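PDB 3DTZ: putative Chlorite dismutase TA0507 from Thermoplasma acidophilum, which is of unknown function but probably binds heme and may act as an oxidoreductase of the chlorite dismutase type. Local coordinates for residues 110-122 / 181-195. Numbering follows the deposited sequence. Where two conformers were deposited one is given.
Sequences FSSISIYDESPYN and SYTTYSFGIGDQEFV
Ile115 CB lies over one face of the Tyr185 ring, toward its rim, the two residues forming an antiparallel hydrogen-bonded pair: Tyr185 N donates to Ile115 O (2.8 Å, 163° at the hydrogen) and Ile115 N to Tyr185 O. Followed outward, Ile115 CB makes a CH-pi contact 3.8 Å from the Tyr185 ring centroid; CG2 reaches Tyr185 CZ at 3.5 Å and Tyr185 OH; CG1 passes near Tyr185 O; and CD1 touches Tyr185 CE2 (3.7 Å) and Ile189 CD1 (4.0 Å). With Tyr185 CG between its own N and carbonyl carbon (chi1 60°), the ring is directed across Ile115. Replacing Tyr185 by alanine would remove the ring, and Ile115 CB, CG2 and CD1 would probably be left facing a gap. Ser207 of a second subunit packs against both residues. Asp117 N donates to Thr183 O at 2.8 Å, just past the Tyr116-Thr184 pair. On the face carrying Tyr116 and Thr184, the Tyr116 edge meets the Tyr182 face in an offset edge-to-face pair (planes at 70°), while Tyr121 OH lies over that ring and bonds to Ser181 O (2.6 Å). The arrangement is an antiparallel strand pairing, joining 106-116 to 180-185 within the curled beta-sheet of the chlorite dismutase fold.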
loop_
_atom_site.group_PDB
_atom_site.type_symbol
_atom_site.label_atom_id
_atom_site.label_comp_id
_atom_site.label_asym_id
_atom_site.label_seq_id
_atom_site.Cartn_x
_atom_site.Cartn_y
_atom_site.Cartn_z
ATOM N N PHE D 110 6.961 4.420 11.395
ATOM C CA PHE D 110 8.247 4.272 10.693
ATOM C C PHE D 110 9.306 3.793 11.666
ATOM O O PHE D 110 9.293 4.165 12.841
ATOM C CB PHE D 110 8.742 5.655 10.181
ATOM C CG PHE D 110 10.076 5.583 9.473
ATOM C CD1 PHE D 110 10.131 5.155 8.140
ATOM C CD2 PHE D 110 11.259 5.940 10.127
ATOM C CE1 PHE D 110 11.368 5.071 7.468
ATOM C CE2 PHE D 110 12.510 5.870 9.477
ATOM C CZ PHE D 110 12.572 5.440 8.154
ATOM N N SER D 111 10.236 2.983 11.179
ATOM C CA SER D 111 11.465 2.772 11.944
ATOM C C SER D 111 12.626 2.513 10.997
ATOM O O SER D 111 12.447 1.983 9.886
ATOM C CB SER D 111 11.307 1.622 12.955
ATOM O OG SER D 111 11.269 0.356 12.289
ATOM N N SER D 112 13.832 2.862 11.454
ATOM C CA SER D 112 15.027 2.552 10.659
ATOM C C SER D 112 16.129 2.202 11.637
ATOM O O SER D 112 16.083 2.606 12.776
ATOM C CB SER D 112 15.453 3.748 9.788
ATOM O OG SER D 112 15.828 4.857 10.580
ATOM N N ILE D 113 17.092 1.410 11.186
ATOM C CA ILE D 113 18.319 1.140 11.944
ATOM C C ILE D 113 19.439 1.196 10.914
ATOM O O ILE D 113 19.363 0.595 9.832
ATOM C CB ILE D 113 18.278 -0.231 12.691
ATOM C CG1 ILE D 113 19.628 -0.567 13.339
ATOM C CG2 ILE D 113 17.922 -1.404 11.728
ATOM C CD1 ILE D 113 19.911 0.149 14.607
ATOM N N SER D 114 20.465 1.972 11.217
ATOM C CA SER D 114 21.501 2.230 10.228
ATOM C C SER D 114 22.795 2.607 10.962
ATOM O O SER D 114 22.804 2.737 12.204
ATOM C CB SER D 114 21.070 3.347 9.288
ATOM O OG SER D 114 20.801 4.534 10.002
ATOM N N ILE D 115 23.865 2.797 10.193
ATOM C CA ILE D 115 25.202 3.004 10.771
ATOM C C ILE D 115 25.766 4.290 10.211
ATOM O O ILE D 115 25.798 4.449 9.006
ATOM C CB ILE D 115 26.135 1.831 10.363
ATOM C CG1 ILE D 115 25.631 0.523 10.962
ATOM C CG2 ILE D 115 27.568 2.060 10.844
ATOM C CD1 ILE D 115 25.559 -0.560 9.901
ATOM N N TYR D 116 26.249 5.197 11.056
ATOM C CA TYR D 116 26.802 6.459 10.543
ATOM C C TYR D 116 28.043 6.229 9.646
ATOM O O TYR D 116 28.932 5.456 10.000
ATOM C CB TYR D 116 27.234 7.371 11.710
ATOM C CG TYR D 116 26.087 7.982 12.470
ATOM C CD1 TYR D 116 25.405 9.103 11.980
ATOM C CD2 TYR D 116 25.680 7.427 13.691
ATOM C CE1 TYR D 116 24.313 9.660 12.717
ATOM C CE2 TYR D 116 24.622 7.962 14.441
ATOM C CZ TYR D 116 23.952 9.082 13.956
ATOM O OH TYR D 116 22.913 9.589 14.692
ATOM N N ASP D 117 28.089 6.923 8.504
ATOM C CA ASP D 117 29.300 7.025 7.723
ATOM C C ASP D 117 30.078 8.227 8.289
ATOM O O ASP D 117 29.689 9.381 8.091
ATOM C CB ASP D 117 28.956 7.237 6.245
ATOM C CG ASP D 117 30.193 7.441 5.374
ATOM O OD1 ASP D 117 31.337 7.370 5.889
ATOM O OD2 ASP D 117 30.002 7.676 4.152
ATOM N N GLU D 118 31.159 7.962 9.010
ATOM C CA GLU D 118 31.912 9.081 9.636
ATOM C C GLU D 118 32.938 9.720 8.704
ATOM O O GLU D 118 33.597 10.694 9.080
ATOM C CB GLU D 118 32.592 8.611 10.917
ATOM C CG GLU D 118 31.608 8.008 11.916
ATOM C CD GLU D 118 32.270 7.490 13.184
ATOM O OE1 GLU D 118 33.146 8.191 13.756
ATOM O OE2 GLU D 118 31.901 6.364 13.592
ATOM N N SER D 119 33.104 9.187 7.494
ATOM C CA SER D 119 34.178 9.681 6.641
ATOM C C SER D 119 34.108 11.185 6.297
ATOM O O SER D 119 35.160 11.834 6.281
ATOM C CB SER D 119 34.409 8.795 5.402
ATOM O OG SER D 119 33.284 8.805 4.546
ATOM N N PRO D 120 32.892 11.761 6.060
ATOM C CA PRO D 120 32.843 13.228 5.812
ATOM C C PRO D 120 33.316 14.054 7.003
ATOM O O PRO D 120 33.914 15.108 6.814
ATOM C CB PRO D 120 31.347 13.524 5.580
ATOM C CG PRO D 120 30.703 12.260 5.378
ATOM C CD PRO D 120 31.544 11.159 5.948
ATOM N N TYR D 121 33.082 13.556 8.216
ATOM C CA TYR D 121 33.552 14.247 9.426
ATOM C C TYR D 121 35.046 14.068 9.566
ATOM O O TYR D 121 35.791 15.063 9.743
ATOM C CB TYR D 121 32.783 13.734 10.688
ATOM C CG TYR D 121 31.376 14.287 10.741
ATOM C CD1 TYR D 121 30.343 13.711 9.976
ATOM C CD2 TYR D 121 31.081 15.415 11.518
ATOM C CE1 TYR D 121 29.035 14.260 9.991
ATOM C CE2 TYR D 121 29.801 15.958 11.534
ATOM C CZ TYR D 121 28.795 15.385 10.775
ATOM O OH TYR D 121 27.557 15.957 10.810
ATOM N N ASN D 122 35.506 12.811 9.442
ATOM C CA ASN D 122 36.944 12.518 9.556
ATOM C C ASN D 122 37.784 13.300 8.541
ATOM O O ASN D 122 38.885 13.767 8.859
ATOM C CB ASN D 122 37.248 11.019 9.463
ATOM C CG ASN D 122 36.602 10.196 10.592
ATOM O OD1 ASN D 122 36.287 10.714 11.662
ATOM N ND2 ASN D 122 36.454 8.885 10.358
ATOM N N SER D 181 24.722 17.600 8.869
ATOM C CA SER D 181 24.353 16.510 7.966
ATOM C C SER D 181 24.969 15.187 8.393
ATOM O O SER D 181 26.158 15.130 8.728
ATOM C CB SER D 181 24.822 16.852 6.553
ATOM O OG SER D 181 24.528 15.806 5.653
ATOM N N TYR D 182 24.161 14.117 8.350
ATOM C CA TYR D 182 24.640 12.781 8.662
ATOM C C TYR D 182 24.138 11.776 7.621
ATOM O O TYR D 182 22.916 11.636 7.418
ATOM C CB TYR D 182 24.147 12.337 10.042
ATOM C CG TYR D 182 24.360 13.316 11.165
ATOM C CD1 TYR D 182 25.558 13.337 11.887
ATOM C CD2 TYR D 182 23.350 14.190 11.540
ATOM C CE1 TYR D 182 25.744 14.231 12.948
ATOM C CE2 TYR D 182 23.532 15.085 12.600
ATOM C CZ TYR D 182 24.729 15.094 13.287
ATOM O OH TYR D 182 24.885 15.990 14.313
ATOM N N THR D 183 25.078 11.092 6.983
ATOM C CA THR D 183 24.770 9.992 6.087
ATOM C C THR D 183 24.952 8.695 6.862
ATOM O O THR D 183 25.975 8.493 7.549
ATOM C CB THR D 183 25.701 9.984 4.848
ATOM O OG1 THR D 183 25.465 11.173 4.077
ATOM C CG2 THR D 183 25.398 8.782 3.984
ATOM N N THR D 184 23.963 7.820 6.756
ATOM C CA THR D 184 24.029 6.560 7.473
ATOM C C THR D 184 23.708 5.461 6.462
ATOM O O THR D 184 22.963 5.706 5.483
ATOM C CB THR D 184 23.042 6.491 8.685
ATOM O OG1 THR D 184 21.692 6.263 8.226
ATOM C CG2 THR D 184 23.126 7.758 9.575
ATOM N N TYR D 185 24.267 4.282 6.695
ATOM C CA TYR D 185 24.079 3.178 5.756
ATOM C C TYR D 185 23.350 2.002 6.369
ATOM O O TYR D 185 23.491 1.707 7.558
ATOM C CB TYR D 185 25.372 2.753 5.082
ATOM C CG TYR D 185 26.482 2.270 5.975
ATOM C CD1 TYR D 185 27.409 3.178 6.542
ATOM C CD2 TYR D 185 26.661 0.904 6.225
ATOM C CE1 TYR D 185 28.466 2.723 7.362
ATOM C CE2 TYR D 185 27.724 0.442 7.048
ATOM C CZ TYR D 185 28.617 1.348 7.597
ATOM O OH TYR D 185 29.655 0.870 8.400
ATOM N N SER D 186 22.565 1.341 5.538
ATOM C CA SER D 186 21.738 0.230 6.013
ATOM C C SER D 186 21.675 -0.912 4.982
ATOM O O SER D 186 20.760 -1.722 5.041
ATOM C CB SER D 186 20.337 0.728 6.419
ATOM O OG SER D 186 19.728 1.432 5.368
ATOM N N PHE D 187 22.652 -0.991 4.069
ATOM C CA PHE D 187 22.772 -2.162 3.152
ATOM C C PHE D 187 22.607 -3.458 3.918
ATOM O O PHE D 187 23.226 -3.643 4.966
ATOM C CB PHE D 187 24.131 -2.226 2.446
ATOM C CG PHE D 187 24.402 -1.047 1.578
ATOM C CD1 PHE D 187 23.947 -1.037 0.266
ATOM C CD2 PHE D 187 25.109 0.058 2.076
ATOM C CE1 PHE D 187 24.186 0.058 -0.571
ATOM C CE2 PHE D 187 25.356 1.163 1.251
ATOM C CZ PHE D 187 24.899 1.145 -0.086
ATOM N N GLY D 188 21.718 -4.316 3.426
ATOM C CA GLY D 188 21.593 -5.668 3.977
ATOM C C GLY D 188 20.842 -5.765 5.301
ATOM O O GLY D 188 20.651 -6.887 5.794
ATOM N N ILE D 189 20.414 -4.634 5.861
ATOM C CA ILE D 189 19.805 -4.621 7.202
ATOM C C ILE D 189 18.478 -3.843 7.300
ATOM O O ILE D 189 17.859 -3.778 8.362
ATOM C CB ILE D 189 20.795 -4.171 8.315
ATOM C CG1 ILE D 189 21.211 -2.700 8.144
ATOM C CG2 ILE D 189 22.041 -5.122 8.375
ATOM C CD1 ILE D 189 21.950 -2.098 9.398
ATOM N N GLY D 190 18.061 -3.222 6.203
ATOM C CA GLY D 190 16.798 -2.483 6.183
ATOM C C GLY D 190 16.316 -2.351 4.750
ATOM O O GLY D 190 17.005 -2.775 3.821
ATOM N N ASP D 191 15.142 -1.744 4.590
ATOM C CA ASP D 191 14.494 -1.617 3.266
ATOM C C ASP D 191 15.062 -0.477 2.404
ATOM O O ASP D 191 14.537 -0.182 1.318
ATOM C CB ASP D 191 12.994 -1.396 3.440
ATOM C CG ASP D 191 12.275 -2.631 3.978
ATOM O OD1 ASP D 191 12.779 -3.748 3.761
ATOM O OD2 ASP D 191 11.175 -2.470 4.549
ATOM N N GLN D 192 16.101 0.191 2.890
ATOM C CA GLN D 192 16.723 1.268 2.108
ATOM C C GLN D 192 18.240 1.086 2.254
ATOM O O GLN D 192 18.709 0.364 3.153
ATOM C CB GLN D 192 16.310 2.638 2.654
ATOM C CG GLN D 192 16.829 2.977 4.069
ATOM C CD GLN D 192 16.097 2.266 5.207
ATOM O OE1 GLN D 192 14.854 2.303 5.314
ATOM N NE2 GLN D 192 16.870 1.593 6.048
ATOM N N GLU D 193 18.998 1.710 1.352
ATOM C CA GLU D 193 20.451 1.651 1.432
ATOM C C GLU D 193 21.030 2.652 2.397
ATOM O O GLU D 193 22.029 2.362 3.059
ATOM C CB GLU D 193 21.071 1.862 0.047
ATOM C CG GLU D 193 20.748 0.692 -0.885
ATOM C CD GLU D 193 21.105 0.889 -2.359
ATOM O OE1 GLU D 193 21.339 2.031 -2.817
ATOM O OE2 GLU D 193 21.120 -0.156 -3.080
ATOM N N PHE D 194 20.417 3.829 2.434
ATOM C CA PHE D 194 20.840 4.929 3.299
ATOM C C PHE D 194 19.688 5.506 4.104
ATOM O O PHE D 194 18.542 5.505 3.661
ATOM C CB PHE D 194 21.475 6.057 2.474
ATOM C CG PHE D 194 22.627 5.598 1.613
ATOM C CD1 PHE D 194 23.902 5.487 2.157
ATOM C CD2 PHE D 194 22.435 5.268 0.269
ATOM C CE1 PHE D 194 24.975 5.051 1.387
ATOM C CE2 PHE D 194 23.525 4.822 -0.533
ATOM C CZ PHE D 194 24.803 4.733 0.058
ATOM N N VAL D 195 19.997 6.006 5.297
ATOM C CA VAL D 195 19.054 6.897 5.963
ATOM C C VAL D 195 19.815 8.215 6.168
ATOM O O VAL D 195 20.899 8.231 6.786
ATOM C CB VAL D 195 18.510 6.333 7.278
ATOM C CG1 VAL D 195 17.454 7.315 7.871
ATOM C CG2 VAL D 195 17.885 4.927 7.078
HETATM O O HOH W 1 13.286 1.647 7.336
HETATM O O HOH W 2 16.841 0.039 8.542
HETATM O O HOH W 3 27.861 11.535 7.836
HETATM O O HOH W 4 27.380 18.444 8.593
#